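Side-chain contacts in carbohydrate binding protein, putative, CPB33A (Cellvibrio japonicus, PDB 5FJQ), which acts as a copper-dependent lytic polysaccharide monooxygenase of the AA10 type, important for efficient use of chitin, this chain being its catalytic domain: residues A[6-9]-A[10-14]; A[68-71]-A[72-75]. All coordinates share one frame; numbering follows the deposited sequence.

Both contacts are local turns of backbone in which side chains a few residues apart settle against each other, and they lie in series along the chain. Contact 1 comes first, where strand 2-6 gives way to helix 10-17; contact 2 follows in the long excursion between helix 53-56 and strand 83-84. Their centres are 14 Å apart, yet they meet directly: Val11 packs on Met73 and Leu70, and the guanidinium group of Arg10 reaches the carbonyl oxygen of Met73. A helix start beside the beta-sheets is thus joined to the 3-10 turns of a loop in the same monooxygenase domain, whose copper ion is held by His1 and His100.

Contact 1: residues A[6-9]-A[10-14]; sequences SPKS and RVIQC
Ser9 and Gln13 are joined one helical turn apart: Gln13 N donates to Ser9 O at 2.8 Å, almost straight at hydrogen (170°). The same carbonyl takes a second, weak bond from Ile12 N at 2.9 Å, so two backbone donors grip one oxygen as the helix begins. The side chain of Ser9 adds a cap. Its chi1 of 66° sets OG between the backbone N and the carbonyl carbon, from where it accepts a weak, long bond from Ile12 N at 3.4 Å; Gln173 is its stronger partner. Apolar carbons close around this hydroxyl, with Val11 CG2 only 3.3 Å from Ser9 OG and Ile12 CG1 also alongside.

Ser9 is therefore the N-cap of helix 10-17, which the chain enters from strand 2-6 of this immunoglobulin-like lytic polysaccharide monooxygenase core, by way of a cis peptide bond before Pro7. Strand 169-178 flanks the cap through Ile175, which touches Ser9.

Ahead of the cap, Lys8 crosses both Ile12 and Gln13 at about a right angle. Its CB lies 3.7 Å from Ile12 CG2. Gln13 is bent at chi2 (-70°), which folds its amide back over the start of the lysine chain and puts NE2 3.7 Å from Lys8 CB. A water lies between that amide nitrogen, which donates to it, and Lys8 O, bridging the residue before the cap and the first turn. Beyond these carbons the lysine chain runs on to NZ, which forms a salt bridge with Glu16. Arg10 turns its chain the other way, pairing with Asp176 and lying in cation-pi contact with Trp80.

Contact 2: residues A[68-71]-A[72-75]; sequences ANLF and GMDL
Met73 N donates to Leu70 O at 2.7 Å, and the next amide, Asp74 N, donates to Phe71 O at 3.1 Å. Both link residues three apart, the pattern of a 3-10 turn. The carboxylate of Asp74 looks back over the same turn, its strongest partner being Arg61, which forms a salt bridge to OD2, while OD1 takes a weak bond from Ser64 N.

With CG anti to its own carbonyl carbon (chi1 -72°), Asp74 brings OD2 to 3.6 Å from Phe71 CD1. Ring and carboxylate planes are 44° apart, an oblique meeting. Arg61 also makes a cation-pi contact with the Phe71 ring, so one guanidinium group serves both side chains. One face of that ring is covered by Ala68, whose CA sits 3.4 Å above the plane, over the centre.

On another side of the turn, Met73 CB lies 3.1 Å from Leu70 O, and Met73 CG approaches Leu70 CB at 4.2 Å, a loose apolar contact. Met73 then bends at chi2 and chi3, carrying its end away from Leu70.

The turn rests on helix 25-33, where Met73 meets Ala30 and Leu75 meets Ala29 and Ala33, within the loop that leads from helix 53-56 to strand 83-84.

Contact 1: residues A[6-9]-A[10-14]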
loop_
_atom_site.group_PDB
_atom_site.type_symbol
_atom_site.label_atom_id
_atom_site.label_comp_id
_atom_site.label_asym_id
_atom_site.label_seq_id
_atom_site.Cartn_x
_atom_site.Cartn_y
_atom_site.Cartn_z
ATOM N N SER A 6 -3.921 2.234 9.359
ATOM C CA SER A 6 -3.149 3.062 10.317
ATOM C C SER A 6 -1.639 2.776 10.144
ATOM O O SER A 6 -1.222 1.653 10.425
ATOM C CB SER A 6 -3.635 2.727 11.716
ATOM O OG SER A 6 -2.933 3.440 12.671
ATOM N N PRO A 7 -0.864 3.731 9.546
ATOM C CA PRO A 7 -1.269 5.011 8.958
ATOM C C PRO A 7 -2.175 4.711 7.757
ATOM O O PRO A 7 -2.019 3.673 7.123
ATOM C CB PRO A 7 0.055 5.591 8.479
ATOM C CG PRO A 7 1.063 4.982 9.400
ATOM C CD PRO A 7 0.581 3.566 9.372
ATOM N N LYS A 8 -3.147 5.567 7.501
ATOM C CA LYS A 8 -4.112 5.342 6.406
ATOM C C LYS A 8 -3.353 5.232 5.096
ATOM O O LYS A 8 -2.511 6.098 4.756
ATOM C CB LYS A 8 -5.122 6.459 6.345
ATOM C CG LYS A 8 -5.873 6.697 7.640
ATOM C CD LYS A 8 -6.818 7.898 7.515
ATOM C CE LYS A 8 -7.712 8.109 8.757
ATOM N NZ LYS A 8 -8.753 7.011 8.815
ATOM N N SER A 9 -3.634 4.160 4.368
ATOM C CA SER A 9 -3.031 3.917 3.068
ATOM C C SER A 9 -3.673 4.929 2.149
ATOM O O SER A 9 -4.661 5.583 2.521
ATOM C CB SER A 9 -3.357 2.528 2.534
ATOM O OG SER A 9 -4.770 2.388 2.248
ATOM N N ARG A 10 -3.061 5.076 0.995
ATOM C CA ARG A 10 -3.481 6.031 -0.030
ATOM C C ARG A 10 -4.937 5.777 -0.490
ATOM O O ARG A 10 -5.673 6.752 -0.702
ATOM C CB ARG A 10 -2.549 5.916 -1.244
ATOM C CG ARG A 10 -2.640 7.127 -2.153
ATOM C CD ARG A 10 -1.630 7.045 -3.247
ATOM N NE ARG A 10 -0.259 7.230 -2.818
ATOM C CZ ARG A 10 0.749 7.117 -3.714
ATOM N NH1 ARG A 10 0.481 6.840 -5.000
ATOM N NH2 ARG A 10 2.005 7.313 -3.357
ATOM N N VAL A 11 -5.330 4.486 -0.654
ATOM C CA VAL A 11 -6.723 4.156 -1.061
ATOM C C VAL A 11 -7.670 4.618 0.112
ATOM O O VAL A 11 -8.785 5.068 -0.112
ATOM C CB VAL A 11 -6.984 2.636 -1.442
ATOM C CG1 VAL A 11 -6.159 2.243 -2.669
ATOM C CG2 VAL A 11 -6.710 1.654 -0.263
ATOM N N ILE A 12 -7.155 4.641 1.336
ATOM C CA ILE A 12 -8.039 5.019 2.527
ATOM C C ILE A 12 -8.084 6.555 2.762
ATOM O O ILE A 12 -9.116 7.171 3.213
ATOM C CB ILE A 12 -7.551 4.385 3.889
ATOM C CG1 ILE A 12 -7.667 2.841 3.897
ATOM C CG2 ILE A 12 -8.335 5.003 5.093
ATOM C CD1 ILE A 12 -9.023 2.269 3.591
ATOM N N GLN A 13 -6.930 7.171 2.585
ATOM C CA GLN A 13 -6.848 8.626 2.574
ATOM C C GLN A 13 -7.825 9.182 1.533
ATOM O O GLN A 13 -8.680 10.037 1.806
ATOM C CB GLN A 13 -5.415 9.056 2.285
ATOM C CG GLN A 13 -4.440 8.837 3.476
ATOM C CD GLN A 13 -4.707 9.786 4.609
ATOM O OE1 GLN A 13 -5.734 10.449 4.612
ATOM N NE2 GLN A 13 -3.780 9.860 5.610
ATOM N N CYS A 14 -7.707 8.708 0.344
ATOM C CA CYS A 14 -8.629 9.273 -0.670
ATOM C C CYS A 14 -10.125 8.836 -0.525
ATOM O O CYS A 14 -11.032 9.662 -0.779
ATOM C CB CYS A 14 -8.060 9.120 -2.052
ATOM S SG CYS A 14 -6.758 10.319 -2.537
HETATM O O HOH W 1 -0.915 8.323 5.380
#

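Contact 2: residues A[68-71]-A[72-75]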
loop_
_atom_site.group_PDB
_atom_site.type_symbol
_atom_site.label_atom_id
_atom_site.label_comp_id
_atom_site.label_asym_id
_atom_site.label_seq_id
_atom_site.Cartn_x
_atom_site.Cartn_y
_atom_site.Cartn_z
ATOM N N ALA A 68 -7.654 -1.223 -12.995
ATOM C CA ALA A 68 -7.886 0.074 -13.616
ATOM C C ALA A 68 -8.688 1.077 -12.755
ATOM O O ALA A 68 -8.486 2.314 -12.811
ATOM C CB ALA A 68 -8.515 -0.119 -15.017
ATOM N N ASN A 69 -9.664 0.565 -12.030
ATOM C CA ASN A 69 -10.495 1.403 -11.166
ATOM C C ASN A 69 -9.683 1.985 -9.924
ATOM O O ASN A 69 -10.261 2.607 -9.037
ATOM C CB ASN A 69 -11.788 0.629 -10.748
ATOM C CG ASN A 69 -11.538 -0.529 -9.763
ATOM O OD1 ASN A 69 -10.477 -0.616 -9.109
ATOM N ND2 ASN A 69 -12.582 -1.341 -9.527
ATOM N N LEU A 70 -8.362 1.787 -9.912
ATOM C CA LEU A 70 -7.461 2.393 -8.926
ATOM C C LEU A 70 -6.231 3.043 -9.589
ATOM O O LEU A 70 -5.291 3.440 -8.911
ATOM C CB LEU A 70 -6.951 1.360 -7.932
ATOM C CG LEU A 70 -7.991 0.646 -7.072
ATOM C CD1 LEU A 70 -7.373 -0.598 -6.471
ATOM C CD2 LEU A 70 -8.614 1.562 -5.974
ATOM N N PHE A 71 -6.236 3.122 -10.899
ATOM C CA PHE A 71 -5.142 3.764 -11.648
ATOM C C PHE A 71 -4.831 5.203 -11.147
ATOM O O PHE A 71 -3.743 5.689 -11.335
ATOM C CB PHE A 71 -5.467 3.769 -13.130
ATOM C CG PHE A 71 -5.098 2.488 -13.859
ATOM C CD1 PHE A 71 -4.596 1.349 -13.167
ATOM C CD2 PHE A 71 -5.327 2.392 -15.240
ATOM C CE1 PHE A 71 -4.277 0.168 -13.848
ATOM C CE2 PHE A 71 -5.011 1.214 -15.928
ATOM C CZ PHE A 71 -4.488 0.103 -15.223
ATOM N N GLY A 72 -5.782 5.839 -10.435
ATOM C CA GLY A 72 -5.620 7.174 -9.885
ATOM C C GLY A 72 -4.551 7.098 -8.770
ATOM O O GLY A 72 -3.758 8.017 -8.591
ATOM N N MET A 73 -4.514 5.932 -8.117
ATOM C CA MET A 73 -3.527 5.589 -7.079
ATOM C C MET A 73 -2.093 5.505 -7.567
ATOM O O MET A 73 -1.162 5.582 -6.722
ATOM C CB MET A 73 -3.922 4.309 -6.284
ATOM C CG MET A 73 -5.291 4.382 -5.583
ATOM S SD MET A 73 -5.341 5.652 -4.304
ATOM C CE MET A 73 -6.037 7.016 -5.221
ATOM N N ASP A 74 -1.915 5.451 -8.903
ATOM C CA ASP A 74 -0.610 5.265 -9.494
ATOM C C ASP A 74 0.100 6.559 -9.819
ATOM O O ASP A 74 1.240 6.532 -10.373
ATOM C CB ASP A 74 -0.739 4.405 -10.720
ATOM C CG ASP A 74 -1.040 2.929 -10.383
ATOM O OD1 ASP A 74 -0.502 2.413 -9.383
ATOM O OD2 ASP A 74 -1.793 2.254 -11.099
ATOM N N LEU A 75 -0.570 7.679 -9.554
ATOM C CA LEU A 75 -0.045 9.025 -9.968
ATOM C C LEU A 75 1.140 9.430 -9.068
ATOM O O LEU A 75 1.021 9.266 -7.876
ATOM C CB LEU A 75 -1.167 10.062 -9.853
ATOM C CG LEU A 75 -2.309 9.836 -10.864
ATOM C CD1 LEU A 75 -3.408 10.872 -10.744
ATOM C CD2 LEU A 75 -1.828 9.727 -12.282
#